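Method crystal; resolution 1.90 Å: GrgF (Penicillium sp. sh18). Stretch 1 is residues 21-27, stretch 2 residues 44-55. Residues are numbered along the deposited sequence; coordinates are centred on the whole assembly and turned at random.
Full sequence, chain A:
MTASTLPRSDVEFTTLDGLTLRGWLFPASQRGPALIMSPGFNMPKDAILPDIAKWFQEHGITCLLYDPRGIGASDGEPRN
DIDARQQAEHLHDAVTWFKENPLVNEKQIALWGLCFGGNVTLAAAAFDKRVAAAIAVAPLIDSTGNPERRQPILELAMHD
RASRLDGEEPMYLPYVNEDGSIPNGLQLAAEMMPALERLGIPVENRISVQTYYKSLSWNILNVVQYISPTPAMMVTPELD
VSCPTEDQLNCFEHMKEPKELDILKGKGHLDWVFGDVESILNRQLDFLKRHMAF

Stretch 1 21-27: LRGWLFP
Stretch 2 44-55: PKDAILPDIAKW

The contact packs a β-strand, Leu21 to Phe26, beside a loop, Pro44 to Ile48, that leads into a helix beginning at Leu49. Strand and helix run nearly the same way, their N-to-C directions 22° apart and their axes 9.3 Å apart at closest approach. Two pairs fix the register: Gly23 CA lies 7.4 Å from Lys45 CA, and Phe26 CA lies 6.9 Å from Lys54 CA. No hydrogen bond crosses between the stretches. The 360 Å² they bury, both sides summed, rests on two aromatic rings of the strand and what is laid against them. Trp24 and Phe26, two residues apart in an extended backbone (phi/psi -126/137 and -108/90), both point toward stretch 2, while Leu25 between them makes no contact.

Pro44 (-79/177) stays out of reach, and the contact opens with Lys45 (-69/-10). Its CA-to-CB bond points toward the strand, and chi angles of p, t, t, m (68°, -159°, -179°, -69°) carry the long chain past Gly23 and over Trp24. Lys45 CD comes to 3.9 Å from Gly23 CA, where glycine offers only backbone; an ideal CB on Gly23 would sit 4.2 Å from Lys45 CD. Lys45 CE then lies 3.7 Å from the centroid of the six-membered ring of Trp24, 11° off the normal, a CH-pi contact over the face. Lys45 NZ completes it as a cation-pi interaction, 4.6 Å from the same centroid and 14° off the normal. Lysine suits this buried place because its methylenes pack like an apolar chain while its charge is answered: Lys45 NZ forms a salt bridge, with a weak hydrogen bond, to Asp46 OD1 at 3.3 Å, and also bonds elsewhere in the structure.

Asp46 (-74/-30, chi1 m) starts sideways, but its carboxylate comes nearer the strand, placing Asp46 OD2 3.6 Å from Trp24 CH2. Ala47 (-103/136) points away, and Ile48 takes the N-cap position with a positive phi (74/-56).

From Leu49 the backbone is helical, near -60/-40, with Ala53 N to Leu49 O and Lys54 N to Pro50 O both 2.8 Å. Pro50, in the first turn, sets a compact apolar ring, C-gamma exo, against both aromatics: Pro50 CG meets the edge of Trp24 at CZ3, 3.8 Å away, and Pro50 CB lies 4.4 Å from Phe26 CZ. Trp24 is held for this by chi1 m (-72°) and chi2 -36°. Asp51 points away and Ile52 is out of reach.

Ala53, three residues and so a little less than one helical turn after Pro50, points toward the strand. Its CB sits 3.8 Å from the Phe26 ring centroid, 16° off the normal, and 3.7 Å from Phe26 CD1. The buried Phe26 uses chi1 m (-61°) and chi2 77° to offer that face, and alanine's single methyl fills the short gap. Lys54 points sideways and touches lightly, its closest atom, N, 4.4 Å from Phe26 CD2. Trp55 lies beyond reach.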

# COMPACT_ATOMS: atom_id res chain seq x y z
N LEU A 21 6.31 -12.30 15.21
CA LEU A 21 6.41 -13.28 14.14
C LEU A 21 7.31 -14.40 14.62
O LEU A 21 8.30 -14.16 15.32
CB LEU A 21 7.00 -12.67 12.87
CG LEU A 21 6.29 -11.43 12.32
CD1 LEU A 21 6.87 -11.09 10.95
CD2 LEU A 21 4.77 -11.64 12.23
N ARG A 22 6.99 -15.63 14.23
CA ARG A 22 7.72 -16.79 14.73
C ARG A 22 8.24 -17.61 13.57
O ARG A 22 7.65 -17.65 12.49
CB ARG A 22 6.82 -17.64 15.65
CG ARG A 22 6.32 -16.86 16.87
CD ARG A 22 5.43 -17.65 17.84
NE ARG A 22 5.05 -16.82 18.99
CZ ARG A 22 4.03 -15.95 18.99
NH1 ARG A 22 3.25 -15.81 17.93
NH2 ARG A 22 3.79 -15.23 20.07
N GLY A 23 9.37 -18.27 13.81
CA GLY A 23 9.97 -19.03 12.75
C GLY A 23 11.11 -19.88 13.25
O GLY A 23 11.23 -20.18 14.44
N TRP A 24 11.96 -20.25 12.30
CA TRP A 24 13.03 -21.19 12.52
C TRP A 24 14.33 -20.56 12.07
O TRP A 24 14.40 -19.93 11.01
CB TRP A 24 12.82 -22.49 11.73
CG TRP A 24 11.74 -23.37 12.26
CD1 TRP A 24 11.41 -23.56 13.57
CD2 TRP A 24 10.86 -24.20 11.49
NE1 TRP A 24 10.37 -24.45 13.67
CE2 TRP A 24 10.01 -24.86 12.41
CE3 TRP A 24 10.70 -24.44 10.12
CZ2 TRP A 24 9.02 -25.75 12.00
CZ3 TRP A 24 9.72 -25.33 9.71
CH2 TRP A 24 8.89 -25.98 10.65
N LEU A 25 15.36 -20.75 12.88
CA LEU A 25 16.71 -20.32 12.57
C LEU A 25 17.55 -21.56 12.29
O LEU A 25 17.58 -22.48 13.10
CB LEU A 25 17.29 -19.53 13.75
CG LEU A 25 18.73 -19.05 13.65
CD1 LEU A 25 18.84 -18.04 12.54
CD2 LEU A 25 19.15 -18.44 14.99
N PHE A 26 18.21 -21.59 11.12
CA PHE A 26 19.14 -22.66 10.74
C PHE A 26 20.56 -22.10 10.78
O PHE A 26 21.05 -21.54 9.79
CB PHE A 26 18.82 -23.22 9.34
CG PHE A 26 17.43 -23.82 9.22
CD1 PHE A 26 16.31 -23.01 9.09
CD2 PHE A 26 17.25 -25.21 9.23
CE1 PHE A 26 15.03 -23.56 8.99
CE2 PHE A 26 15.98 -25.76 9.10
CZ PHE A 26 14.88 -24.94 8.98
N PRO A 27 21.25 -22.20 11.92
CA PRO A 27 22.55 -21.54 12.05
C PRO A 27 23.64 -22.27 11.29
O PRO A 27 23.74 -23.49 11.33
CB PRO A 27 22.83 -21.59 13.57
CG PRO A 27 21.98 -22.70 14.06
CD PRO A 27 20.74 -22.68 13.22
N PRO A 44 2.41 -21.24 5.24
CA PRO A 44 3.37 -21.12 6.34
C PRO A 44 4.76 -21.56 5.87
O PRO A 44 4.96 -21.99 4.74
CB PRO A 44 2.81 -22.06 7.40
CG PRO A 44 2.20 -23.17 6.58
CD PRO A 44 1.61 -22.48 5.35
N LYS A 45 5.72 -21.42 6.78
CA LYS A 45 7.11 -21.77 6.51
C LYS A 45 7.34 -23.27 6.35
O LYS A 45 8.43 -23.68 5.93
CB LYS A 45 7.97 -21.26 7.66
CG LYS A 45 7.68 -22.03 8.94
CD LYS A 45 8.09 -21.27 10.17
CE LYS A 45 7.79 -22.09 11.42
NZ LYS A 45 6.31 -22.22 11.61
N ASP A 46 6.34 -24.09 6.66
CA ASP A 46 6.58 -25.50 6.98
C ASP A 46 6.92 -26.36 5.76
O ASP A 46 7.64 -27.36 5.90
CB ASP A 46 5.35 -26.06 7.71
CG ASP A 46 5.25 -25.57 9.14
OD1 ASP A 46 5.11 -24.34 9.32
OD2 ASP A 46 5.34 -26.39 10.07
N ALA A 47 6.41 -26.03 4.58
CA ALA A 47 6.55 -26.91 3.42
C ALA A 47 7.63 -26.40 2.47
O ALA A 47 7.67 -25.21 2.16
CB ALA A 47 5.23 -27.03 2.66
N ILE A 48 8.47 -27.34 1.99
CA ILE A 48 9.45 -27.16 0.92
C ILE A 48 10.66 -26.34 1.37
O ILE A 48 11.81 -26.77 1.23
CB ILE A 48 8.82 -26.51 -0.33
CG1 ILE A 48 7.58 -27.30 -0.80
CG2 ILE A 48 9.86 -26.46 -1.45
CD1 ILE A 48 6.95 -26.76 -2.09
N LEU A 49 10.40 -25.13 1.88
CA LEU A 49 11.51 -24.26 2.26
C LEU A 49 12.44 -24.85 3.32
O LEU A 49 13.65 -24.57 3.26
CB LEU A 49 10.96 -22.91 2.74
CG LEU A 49 10.75 -21.85 1.65
CD1 LEU A 49 9.70 -22.33 0.65
CD2 LEU A 49 10.33 -20.53 2.25
N PRO A 50 11.97 -25.60 4.33
CA PRO A 50 12.93 -26.06 5.36
C PRO A 50 14.09 -26.86 4.79
O PRO A 50 15.23 -26.69 5.23
CB PRO A 50 12.05 -26.91 6.29
CG PRO A 50 10.71 -26.29 6.17
CD PRO A 50 10.58 -25.94 4.71
N ASP A 51 13.82 -27.75 3.82
CA ASP A 51 14.90 -28.53 3.24
C ASP A 51 15.83 -27.65 2.42
O ASP A 51 17.05 -27.88 2.38
CB ASP A 51 14.34 -29.68 2.39
CG ASP A 51 15.37 -30.80 2.19
OD1 ASP A 51 15.85 -31.36 3.20
OD2 ASP A 51 15.70 -31.10 1.03
N ILE A 52 15.29 -26.61 1.79
CA ILE A 52 16.16 -25.66 1.10
C ILE A 52 17.01 -24.88 2.10
O ILE A 52 18.21 -24.64 1.88
CB ILE A 52 15.32 -24.74 0.20
CG1 ILE A 52 14.65 -25.55 -0.92
CG2 ILE A 52 16.20 -23.66 -0.38
CD1 ILE A 52 13.67 -24.75 -1.84
N ALA A 53 16.40 -24.44 3.21
CA ALA A 53 17.17 -23.80 4.27
C ALA A 53 18.29 -24.72 4.75
O ALA A 53 19.44 -24.29 4.91
CB ALA A 53 16.26 -23.42 5.43
N LYS A 54 17.96 -26.00 4.97
CA LYS A 54 18.97 -26.96 5.41
C LYS A 54 20.13 -27.04 4.43
O LYS A 54 21.30 -27.09 4.83
CB LYS A 54 18.32 -28.33 5.60
CG LYS A 54 19.27 -29.39 6.15
CD LYS A 54 19.55 -29.15 7.62
CE LYS A 54 20.34 -30.28 8.27
NZ LYS A 54 21.69 -29.82 8.75
N TRP A 55 19.83 -27.05 3.12
CA TRP A 55 20.88 -27.08 2.11
C TRP A 55 21.77 -25.85 2.19
O TRP A 55 23.00 -25.96 2.12
CB TRP A 55 20.25 -27.21 0.72
CG TRP A 55 21.23 -27.47 -0.40
CD1 TRP A 55 21.53 -28.69 -0.96
CD2 TRP A 55 22.01 -26.50 -1.11
NE1 TRP A 55 22.45 -28.52 -1.96
CE2 TRP A 55 22.76 -27.19 -2.07
CE3 TRP A 55 22.16 -25.11 -1.01
CZ2 TRP A 55 23.65 -26.54 -2.95
CZ3 TRP A 55 23.04 -24.46 -1.88
CH2 TRP A 55 23.77 -25.18 -2.84